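Peptide chain release factor subunit 1 (Aeropyrum pernix, PDB 3AGK) probably directs the termination of translation at the stop codons UAA, UAG and UGA, as the codon-recognising subunit of an archaeal release factor. Local coordinates at residues Met49-Asp60 with Lys72-Gln83; Val137-Ile145 with Gly156-Glu164. One frame throughout, in Å; residues are numbered along the deposited sequence.

Contact 1 of 2, residues Met49-Asp60 with Lys72-Gln83; sequences MTLLRQEYSITD and KRALSAAMDRLQ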
loop_
_atom_site.group_PDB
_atom_site.type_symbol
_atom_site.label_atom_id
_atom_site.label_comp_id
_atom_site.label_asym_id
_atom_site.label_seq_id
_atom_site.Cartn_x
_atom_site.Cartn_y
_atom_site.Cartn_z
ATOM N N MET A 49 -15.170 -22.224 19.078
ATOM C CA MET A 49 -14.778 -22.671 20.408
ATOM C C MET A 49 -14.184 -24.092 20.394
ATOM O O MET A 49 -13.140 -24.347 20.995
ATOM C CB MET A 49 -16.012 -22.601 21.314
ATOM C CG MET A 49 -15.759 -22.150 22.736
ATOM S SD MET A 49 -14.791 -20.637 22.946
ATOM C CE MET A 49 -14.010 -21.103 24.483
ATOM N N THR A 50 -14.860 -25.011 19.703
ATOM C CA THR A 50 -14.357 -26.368 19.488
ATOM C C THR A 50 -13.014 -26.363 18.745
ATOM O O THR A 50 -12.074 -27.057 19.139
ATOM C CB THR A 50 -15.377 -27.224 18.714
ATOM O OG1 THR A 50 -16.551 -27.387 19.509
ATOM C CG2 THR A 50 -14.795 -28.614 18.385
ATOM N N LEU A 51 -12.918 -25.561 17.688
ATOM C CA LEU A 51 -11.665 -25.434 16.947
ATOM C C LEU A 51 -10.507 -24.910 17.824
ATOM O O LEU A 51 -9.417 -25.457 17.804
ATOM C CB LEU A 51 -11.865 -24.547 15.712
ATOM C CG LEU A 51 -10.647 -24.370 14.792
ATOM C CD1 LEU A 51 -11.075 -24.057 13.359
ATOM C CD2 LEU A 51 -9.719 -23.281 15.323
ATOM N N LEU A 52 -10.740 -23.853 18.592
ATOM C CA LEU A 52 -9.705 -23.336 19.479
ATOM C C LEU A 52 -9.320 -24.374 20.529
ATOM O O LEU A 52 -8.154 -24.490 20.895
ATOM C CB LEU A 52 -10.169 -22.049 20.174
ATOM C CG LEU A 52 -10.349 -20.821 19.288
ATOM C CD1 LEU A 52 -10.796 -19.634 20.113
ATOM C CD2 LEU A 52 -9.058 -20.508 18.526
ATOM N N ARG A 53 -10.313 -25.113 21.022
ATOM C CA ARG A 53 -10.070 -26.138 22.033
ATOM C C ARG A 53 -9.179 -27.256 21.467
ATOM O O ARG A 53 -8.311 -27.774 22.166
ATOM C CB ARG A 53 -11.398 -26.709 22.548
ATOM C CG ARG A 53 -11.945 -25.960 23.761
ATOM C CD ARG A 53 -13.363 -26.358 24.110
ATOM N NE ARG A 53 -13.845 -25.511 25.198
ATOM C CZ ARG A 53 -15.108 -25.439 25.598
ATOM N NH1 ARG A 53 -16.039 -26.166 24.999
ATOM N NH2 ARG A 53 -15.440 -24.637 26.605
ATOM N N GLN A 54 -9.409 -27.612 20.201
ATOM C CA GLN A 54 -8.569 -28.585 19.489
ATOM C C GLN A 54 -7.149 -28.065 19.348
ATOM O O GLN A 54 -6.175 -28.751 19.681
ATOM C CB GLN A 54 -9.103 -28.845 18.089
ATOM C CG GLN A 54 -10.501 -29.405 18.035
ATOM C CD GLN A 54 -10.854 -29.881 16.644
ATOM O OE1 GLN A 54 -12.017 -30.142 16.336
ATOM N NE2 GLN A 54 -9.840 -30.004 15.790
ATOM N N GLU A 55 -7.042 -26.846 18.829
ATOM C CA GLU A 55 -5.761 -26.174 18.703
ATOM C C GLU A 55 -5.036 -26.154 20.046
ATOM O O GLU A 55 -3.817 -26.300 20.099
ATOM C CB GLU A 55 -5.941 -24.749 18.148
ATOM C CG GLU A 55 -6.184 -24.717 16.632
ATOM C CD GLU A 55 -5.176 -25.593 15.879
ATOM O OE1 GLU A 55 -3.955 -25.400 16.079
ATOM O OE2 GLU A 55 -5.599 -26.474 15.103
ATOM N N TYR A 56 -5.790 -25.975 21.127
ATOM C CA TYR A 56 -5.197 -25.964 22.459
ATOM C C TYR A 56 -4.558 -27.319 22.815
ATOM O O TYR A 56 -3.437 -27.371 23.314
ATOM C CB TYR A 56 -6.220 -25.526 23.520
ATOM C CG TYR A 56 -5.579 -25.208 24.849
ATOM C CD1 TYR A 56 -5.176 -23.914 25.156
ATOM C CD2 TYR A 56 -5.335 -26.211 25.781
ATOM C CE1 TYR A 56 -4.571 -23.625 26.362
ATOM C CE2 TYR A 56 -4.729 -25.934 26.982
ATOM C CZ TYR A 56 -4.346 -24.645 27.267
ATOM O OH TYR A 56 -3.750 -24.370 28.471
ATOM N N SER A 57 -5.263 -28.415 22.549
ATOM C CA SER A 57 -4.705 -29.742 22.792
ATOM C C SER A 57 -3.475 -30.002 21.914
ATOM O O SER A 57 -2.473 -30.548 22.365
ATOM C CB SER A 57 -5.769 -30.814 22.560
ATOM O OG SER A 57 -6.726 -30.812 23.606
ATOM N N ILE A 58 -3.550 -29.577 20.662
ATOM C CA ILE A 58 -2.452 -29.735 19.722
ATOM C C ILE A 58 -1.149 -29.090 20.205
ATOM O O ILE A 58 -0.070 -29.545 19.843
ATOM C CB ILE A 58 -2.838 -29.168 18.335
ATOM C CG1 ILE A 58 -3.930 -30.030 17.694
ATOM C CG2 ILE A 58 -1.633 -29.074 17.419
ATOM C CD1 ILE A 58 -4.378 -29.531 16.329
ATOM N N THR A 59 -1.237 -28.044 21.024
ATOM C CA THR A 59 -0.036 -27.300 21.426
ATOM C C THR A 59 1.003 -28.131 22.169
ATOM O O THR A 59 2.159 -27.724 22.269
ATOM C CB THR A 59 -0.350 -26.076 22.312
ATOM O OG1 THR A 59 -0.880 -26.518 23.570
ATOM C CG2 THR A 59 -1.333 -25.136 21.623
ATOM N N ASP A 60 0.595 -29.272 22.715
ATOM C CA ASP A 60 1.548 -30.169 23.372
ATOM C C ASP A 60 2.588 -30.673 22.379
ATOM O O ASP A 60 3.674 -31.096 22.759
ATOM C CB ASP A 60 0.831 -31.339 24.049
ATOM C CG ASP A 60 0.137 -30.928 25.331
ATOM O OD1 ASP A 60 -0.085 -29.713 25.522
ATOM O OD2 ASP A 60 -0.181 -31.817 26.149
ATOM N N LYS A 72 -0.651 -21.339 24.168
ATOM C CA LYS A 72 -1.727 -21.681 25.089
ATOM C C LYS A 72 -2.333 -20.418 25.690
ATOM O O LYS A 72 -3.553 -20.265 25.734
ATOM C CB LYS A 72 -1.229 -22.606 26.201
ATOM C CG LYS A 72 -0.934 -24.024 25.756
ATOM C CD LYS A 72 -0.410 -24.878 26.911
ATOM C CE LYS A 72 -0.125 -26.304 26.461
ATOM N NZ LYS A 72 0.391 -27.161 27.563
ATOM N N ARG A 73 -1.474 -19.510 26.139
ATOM C CA ARG A 73 -1.936 -18.275 26.750
ATOM C C ARG A 73 -2.803 -17.428 25.813
ATOM O O ARG A 73 -3.835 -16.894 26.224
ATOM C CB ARG A 73 -0.759 -17.440 27.234
ATOM C CG ARG A 73 -1.200 -16.154 27.906
ATOM C CD ARG A 73 -0.080 -15.147 27.908
ATOM N NE ARG A 73 -0.250 -14.130 28.937
ATOM C CZ ARG A 73 0.618 -13.144 29.145
ATOM N NH1 ARG A 73 1.702 -13.043 28.376
ATOM N NH2 ARG A 73 0.397 -12.256 30.109
ATOM N N ALA A 74 -2.369 -17.289 24.564
ATOM C CA ALA A 74 -3.119 -16.516 23.574
ATOM C C ALA A 74 -4.437 -17.206 23.229
ATOM O O ALA A 74 -5.470 -16.556 23.125
ATOM C CB ALA A 74 -2.291 -16.313 22.322
ATOM N N LEU A 75 -4.386 -18.524 23.049
ATOM C CA LEU A 75 -5.586 -19.321 22.826
ATOM C C LEU A 75 -6.612 -19.143 23.955
ATOM O O LEU A 75 -7.810 -18.976 23.701
ATOM C CB LEU A 75 -5.211 -20.800 22.702
ATOM C CG LEU A 75 -5.335 -21.568 21.384
ATOM C CD1 LEU A 75 -5.594 -20.693 20.198
ATOM C CD2 LEU A 75 -4.101 -22.427 21.163
ATOM N N SER A 76 -6.145 -19.192 25.200
ATOM C CA SER A 76 -7.044 -19.046 26.342
ATOM C C SER A 76 -7.668 -17.666 26.358
ATOM O O SER A 76 -8.851 -17.507 26.687
ATOM C CB SER A 76 -6.307 -19.273 27.651
ATOM O OG SER A 76 -5.667 -20.525 27.603
ATOM N N ALA A 77 -6.866 -16.669 25.997
ATOM C CA ALA A 77 -7.350 -15.293 25.979
ATOM C C ALA A 77 -8.464 -15.154 24.953
ATOM O O ALA A 77 -9.501 -14.561 25.235
ATOM C CB ALA A 77 -6.220 -14.329 25.686
ATOM N N ALA A 78 -8.259 -15.727 23.772
ATOM C CA ALA A 78 -9.276 -15.668 22.729
ATOM C C ALA A 78 -10.566 -16.400 23.148
ATOM O O ALA A 78 -11.680 -15.889 22.936
ATOM C CB ALA A 78 -8.731 -16.205 21.418
ATOM N N MET A 79 -10.417 -17.578 23.759
ATOM C CA MET A 79 -11.580 -18.299 24.294
ATOM C C MET A 79 -12.338 -17.485 25.334
ATOM O O MET A 79 -13.567 -17.470 25.321
ATOM C CB MET A 79 -11.202 -19.650 24.895
ATOM C CG MET A 79 -10.737 -20.682 23.854
ATOM S SD MET A 79 -10.322 -22.309 24.551
ATOM C CE MET A 79 -8.619 -22.448 24.034
ATOM N N ASP A 80 -11.599 -16.847 26.242
ATOM C CA ASP A 80 -12.185 -15.945 27.236
ATOM C C ASP A 80 -13.043 -14.899 26.557
ATOM O O ASP A 80 -14.181 -14.649 26.948
ATOM C CB ASP A 80 -11.083 -15.212 28.002
ATOM C CG ASP A 80 -10.493 -16.045 29.109
ATOM O OD1 ASP A 80 -11.184 -16.979 29.570
ATOM O OD2 ASP A 80 -9.338 -15.762 29.512
ATOM N N ARG A 81 -12.458 -14.274 25.542
ATOM C CA ARG A 81 -13.105 -13.216 24.794
ATOM C C ARG A 81 -14.413 -13.715 24.171
ATOM O O ARG A 81 -15.438 -13.028 24.214
ATOM C CB ARG A 81 -12.132 -12.719 23.719
ATOM C CG ARG A 81 -11.811 -11.224 23.734
ATOM C CD ARG A 81 -11.603 -10.665 25.127
ATOM N NE ARG A 81 -10.586 -11.397 25.877
ATOM C CZ ARG A 81 -9.412 -10.893 26.245
ATOM N NH1 ARG A 81 -9.092 -9.642 25.940
ATOM N NH2 ARG A 81 -8.563 -11.641 26.928
ATOM N N LEU A 82 -14.385 -14.918 23.599
ATOM C CA LEU A 82 -15.546 -15.428 22.871
ATOM C C LEU A 82 -16.662 -15.840 23.817
ATOM O O LEU A 82 -17.840 -15.766 23.481
ATOM C CB LEU A 82 -15.171 -16.619 21.977
ATOM C CG LEU A 82 -14.238 -16.376 20.792
ATOM C CD1 LEU A 82 -14.072 -17.655 19.987
ATOM C CD2 LEU A 82 -14.760 -15.263 19.914
ATOM N N GLN A 83 -16.293 -16.295 25.004
ATOM C CA GLN A 83 -17.312 -16.702 25.948
ATOM C C GLN A 83 -17.985 -15.482 26.575
ATOM O O GLN A 83 -18.895 -15.621 27.384
ATOM C CB GLN A 83 -16.755 -17.699 26.974
ATOM C CG GLN A 83 -16.412 -19.037 26.294
ATOM C CD GLN A 83 -16.035 -20.157 27.251
ATOM O OE1 GLN A 83 -14.901 -20.224 27.743
ATOM N NE2 GLN A 83 -16.977 -21.069 27.488
#
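L52 is the central bump: its side chain drops into a hollow lined by L75, A78, M79 and L82. Its two methyls divide the work: L52 CD2 lies 3.9 Å from L75 CD1, while L52 CD1 reaches L82 CD1 at 3.8 Å and also rests on M79 CG. The filling is reciprocal. M79 leans back across the groove into a hollow made by M49, L52, R53 and Y56, its chain bending at the last torsion (chi3 -121°) to bring CE beside the tyrosine ring, 3.9 Å from Y56 CD1, with SD beside R53 CG. The third knob is Y56. With CG anti to the backbone N (chi1 -167°), its ring swings over the opposing helix and settles among K72, L75, S76 and M79; L75 CB meets the ring at its edge, in plane, and Y56 CE1 comes within 3.5 Å of K72 CB. Replacing Y56 with an alanine would probably open a gap over K72 and S76 and leave the methyl of M79 without one of its walls.

Beyond the ring, the extended chain of K72 runs past T59 to a weak salt bridge, K72 NZ to D60 OD1 at 3.3 Å. D60 is poorly ordered, so this is a loose tie. T59 is held more firmly: its OG1 donates to Y56 O at 2.7 Å, a carbonyl that also takes T59 N, and the bond suits the rotamer turning CG2 toward L75 CD2. Behind the pair, Y122 of strand 121-125 touches L52, E55 and L75, while A78 and L82 rest on strand 93-98. Segments 49-58 and 72-82 run nearly antiparallel (164°), their axes 9.9 Å apart at closest, in knobs-into-holes packing: a helical hairpin laid against the antiparallel sheet of eRF1 domain 1.

Contact 2 of 2, residues Val137-Ile145 with Gly156-Glu164; sequences VEDNNAIGI and GLLKGARLE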
loop_
_atom_site.group_PDB
_atom_site.type_symbol
_atom_site.label_atom_id
_atom_site.label_comp_id
_atom_site.label_asym_id
_atom_site.label_seq_id
_atom_site.Cartn_x
_atom_site.Cartn_y
_atom_site.Cartn_z
ATOM N N VAL A 137 -9.562 -1.010 4.149
ATOM C CA VAL A 137 -9.055 0.256 4.654
ATOM C C VAL A 137 -8.412 0.975 3.474
ATOM O O VAL A 137 -7.986 2.130 3.562
ATOM C CB VAL A 137 -7.992 0.019 5.729
ATOM C CG1 VAL A 137 -6.681 -0.387 5.088
ATOM C CG2 VAL A 137 -7.800 1.252 6.554
ATOM N N GLU A 138 -8.372 0.261 2.356
ATOM C CA GLU A 138 -7.566 0.635 1.210
ATOM C C GLU A 138 -8.415 1.232 0.100
ATOM O O GLU A 138 -9.323 0.577 -0.413
ATOM C CB GLU A 138 -6.860 -0.616 0.696
ATOM C CG GLU A 138 -5.860 -0.398 -0.408
ATOM C CD GLU A 138 -5.468 -1.702 -1.078
ATOM O OE1 GLU A 138 -5.077 -2.666 -0.380
ATOM O OE2 GLU A 138 -5.560 -1.761 -2.314
ATOM N N ASP A 139 -8.113 2.475 -0.262
ATOM C CA ASP A 139 -8.702 3.110 -1.440
ATOM C C ASP A 139 -8.567 2.205 -2.662
ATOM O O ASP A 139 -7.477 1.725 -2.983
ATOM C CB ASP A 139 -8.016 4.445 -1.747
ATOM C CG ASP A 139 -7.555 5.171 -0.498
ATOM O OD1 ASP A 139 -7.941 6.343 -0.322
ATOM O OD2 ASP A 139 -6.803 4.577 0.307
ATOM N N ASN A 140 -9.678 1.963 -3.341
ATOM C CA ASN A 140 -9.627 1.267 -4.606
ATOM C C ASN A 140 -9.142 2.228 -5.679
ATOM O O ASN A 140 -9.902 2.608 -6.566
ATOM C CB ASN A 140 -11.005 0.717 -4.969
ATOM C CG ASN A 140 -11.434 -0.431 -4.068
ATOM O OD1 ASN A 140 -12.604 -0.821 -4.055
ATOM N ND2 ASN A 140 -10.484 -0.981 -3.313
ATOM N N ASN A 141 -7.881 2.639 -5.586
ATOM C CA ASN A 141 -7.328 3.576 -6.557
ATOM C C ASN A 141 -5.961 3.176 -7.117
ATOM O O ASN A 141 -5.171 4.028 -7.514
ATOM C CB ASN A 141 -7.259 4.985 -5.961
ATOM C CG ASN A 141 -6.276 5.091 -4.815
ATOM O OD1 ASN A 141 -6.111 6.162 -4.238
ATOM N ND2 ASN A 141 -5.612 3.986 -4.483
ATOM N N ALA A 142 -5.682 1.881 -7.147
ATOM C CA ALA A 142 -4.374 1.413 -7.594
ATOM C C ALA A 142 -4.243 1.395 -9.124
ATOM O O ALA A 142 -5.177 1.022 -9.851
ATOM C CB ALA A 142 -4.082 0.037 -7.016
ATOM N N ILE A 143 -3.074 1.813 -9.586
ATOM C CA ILE A 143 -2.691 1.722 -10.989
ATOM C C ILE A 143 -1.472 0.806 -11.160
ATOM O O ILE A 143 -0.448 0.983 -10.484
ATOM C CB ILE A 143 -2.336 3.114 -11.539
ATOM C CG1 ILE A 143 -3.527 4.065 -11.355
ATOM C CG2 ILE A 143 -1.857 3.023 -12.996
ATOM C CD1 ILE A 143 -4.766 3.629 -12.115
ATOM N N GLY A 144 -1.599 -0.182 -12.045
ATOM C CA GLY A 144 -0.486 -1.043 -12.415
ATOM C C GLY A 144 0.263 -0.391 -13.565
ATOM O O GLY A 144 -0.318 0.314 -14.378
ATOM N N ILE A 145 1.569 -0.585 -13.612
ATOM C CA ILE A 145 2.380 -0.044 -14.696
ATOM C C ILE A 145 3.310 -1.140 -15.220
ATOM O O ILE A 145 3.981 -1.827 -14.431
ATOM C CB ILE A 145 3.219 1.152 -14.229
ATOM C CG1 ILE A 145 2.334 2.143 -13.472
ATOM C CG2 ILE A 145 3.948 1.826 -15.427
ATOM C CD1 ILE A 145 3.047 2.805 -12.341
ATOM N N GLY A 156 5.340 -2.239 -12.047
ATOM C CA GLY A 156 5.240 -1.368 -10.890
ATOM C C GLY A 156 3.812 -1.199 -10.410
ATOM O O GLY A 156 2.867 -1.665 -11.049
ATOM N N LEU A 157 3.657 -0.514 -9.285
ATOM C CA LEU A 157 2.353 -0.323 -8.688
ATOM C C LEU A 157 2.250 1.065 -8.063
ATOM O O LEU A 157 3.120 1.468 -7.289
ATOM C CB LEU A 157 2.112 -1.392 -7.627
ATOM C CG LEU A 157 0.700 -1.360 -7.040
ATOM C CD1 LEU A 157 -0.345 -1.640 -8.114
ATOM C CD2 LEU A 157 0.593 -2.353 -5.902
ATOM N N LEU A 158 1.196 1.798 -8.416
ATOM C CA LEU A 158 0.944 3.112 -7.818
ATOM C C LEU A 158 -0.329 3.108 -6.989
ATOM O O LEU A 158 -1.387 2.691 -7.477
ATOM C CB LEU A 158 0.822 4.183 -8.899
ATOM C CG LEU A 158 0.513 5.599 -8.396
ATOM C CD1 LEU A 158 1.764 6.188 -7.734
ATOM C CD2 LEU A 158 -0.001 6.488 -9.540
ATOM N N LYS A 159 -0.215 3.584 -5.746
ATOM C CA LYS A 159 -1.354 3.821 -4.856
ATOM C C LYS A 159 -1.196 5.180 -4.188
ATOM O O LYS A 159 -0.281 5.387 -3.392
ATOM C CB LYS A 159 -1.422 2.774 -3.752
ATOM C CG LYS A 159 -1.508 1.347 -4.225
ATOM C CD LYS A 159 -1.601 0.421 -3.019
ATOM C CE LYS A 159 -1.502 -1.047 -3.418
ATOM N NZ LYS A 159 -1.502 -1.943 -2.226
ATOM N N GLY A 160 -2.098 6.103 -4.485
ATOM C CA GLY A 160 -1.960 7.465 -3.993
ATOM C C GLY A 160 -0.613 7.991 -4.447
ATOM O O GLY A 160 -0.296 7.955 -5.634
ATOM N N ALA A 161 0.198 8.448 -3.504
ATOM C CA ALA A 161 1.535 8.942 -3.823
ATOM C C ALA A 161 2.663 7.887 -3.708
ATOM O O ALA A 161 3.833 8.203 -3.904
ATOM C CB ALA A 161 1.860 10.196 -2.965
ATOM N N ARG A 162 2.319 6.641 -3.401
ATOM C CA ARG A 162 3.328 5.576 -3.269
ATOM C C ARG A 162 3.549 4.802 -4.563
ATOM O O ARG A 162 2.651 4.106 -5.035
ATOM C CB ARG A 162 2.930 4.585 -2.174
ATOM C CG ARG A 162 2.523 5.264 -0.880
ATOM C CD ARG A 162 2.281 4.255 0.221
ATOM N NE ARG A 162 2.022 4.898 1.509
ATOM C CZ ARG A 162 2.915 5.620 2.178
ATOM N NH1 ARG A 162 4.131 5.812 1.679
ATOM N NH2 ARG A 162 2.590 6.158 3.346
ATOM N N LEU A 163 4.753 4.921 -5.118
ATOM C CA LEU A 163 5.137 4.211 -6.335
ATOM C C LEU A 163 6.260 3.227 -6.041
ATOM O O LEU A 163 7.284 3.601 -5.465
ATOM C CB LEU A 163 5.620 5.194 -7.381
ATOM C CG LEU A 163 6.051 4.646 -8.729
ATOM C CD1 LEU A 163 4.869 4.007 -9.478
ATOM C CD2 LEU A 163 6.617 5.811 -9.511
ATOM N N GLU A 164 6.073 1.977 -6.453
ATOM C CA GLU A 164 7.036 0.927 -6.168
ATOM C C GLU A 164 7.244 -0.020 -7.350
ATOM O O GLU A 164 6.339 -0.238 -8.186
ATOM C CB GLU A 164 6.603 0.128 -4.935
ATOM C CG GLU A 164 5.274 -0.601 -5.108
ATOM C CD GLU A 164 4.890 -1.431 -3.884
ATOM O OE1 GLU A 164 5.783 -1.761 -3.075
ATOM O OE2 GLU A 164 3.696 -1.761 -3.732
#
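An antiparallel beta hairpin, strands 142-149 and 152-159, begins the mixed sheet of eRF1 domain 2, and this contact takes in the end of it remote from its turn. I143 faces L158 and I145 faces G156 as hydrogen-bonded pairs, with G144 and L157 the non-hydrogen-bonded pair between them. In the first, I143 N gives to L158 O and L158 N returns to I143 O, both at 2.8 Å and close to straight. The second is less even: G156 N meets I145 O in the carbonyl plane at 2.8 Å, whereas I145 N reaches G156 O at 3.1 Å from well above that plane. Beside them, A142 CA makes a CA-H...O contact with L158 O.

The side chains sort onto two faces. I143, I145 and L158 share one, which packs through I145 and L158 on V267 of helix 259-269. On the other, L157 places CD1 near A142 CB, and L219 of strand 219-226 touches both residues. G156 has no side chain on the I145 face; a CB there would be crowded by E164 O on the adjoining strand.

Past the pairs, A142 CB meets K159 CG at 4.0 Å, and the extended lysine carries NZ toward the carboxylate of E138, too far for a salt bridge and with a poorly ordered partner. The chain then reverses through a type II' turn from K159 to R162, where G160 takes a positive phi of 56°, and returns as strand 162-170. That third strand reaches over to the first: L163, with CG anti to the backbone N (chi1 -179°), crosses I145 at about a right angle and sets its CD1 3.6 Å from I145 CD1.

Overall arrangement
From the N terminus the chain passes helix 14-24 and strand 34-39, then runs along helix 45-58, turns, and comes back along helix 65-82, so contact 1 closes a short, mostly helical connection of 11 residues within eRF1 domain 1. It then adds the sheet's other three strands, 93-98, 107-111 and 121-125, and passes helix 131-134 before running through 137-141 into strand 142-149. Contact 2 closes next, over a 10-residue link that is largely strand, at the start of the domain 2 sheet. The two follow in series, neither nested nor crossing, with centres about 38 Å apart and nearest atoms about 22 Å apart. Contact 1 ties helix to helix; contact 2 ties strand to strand.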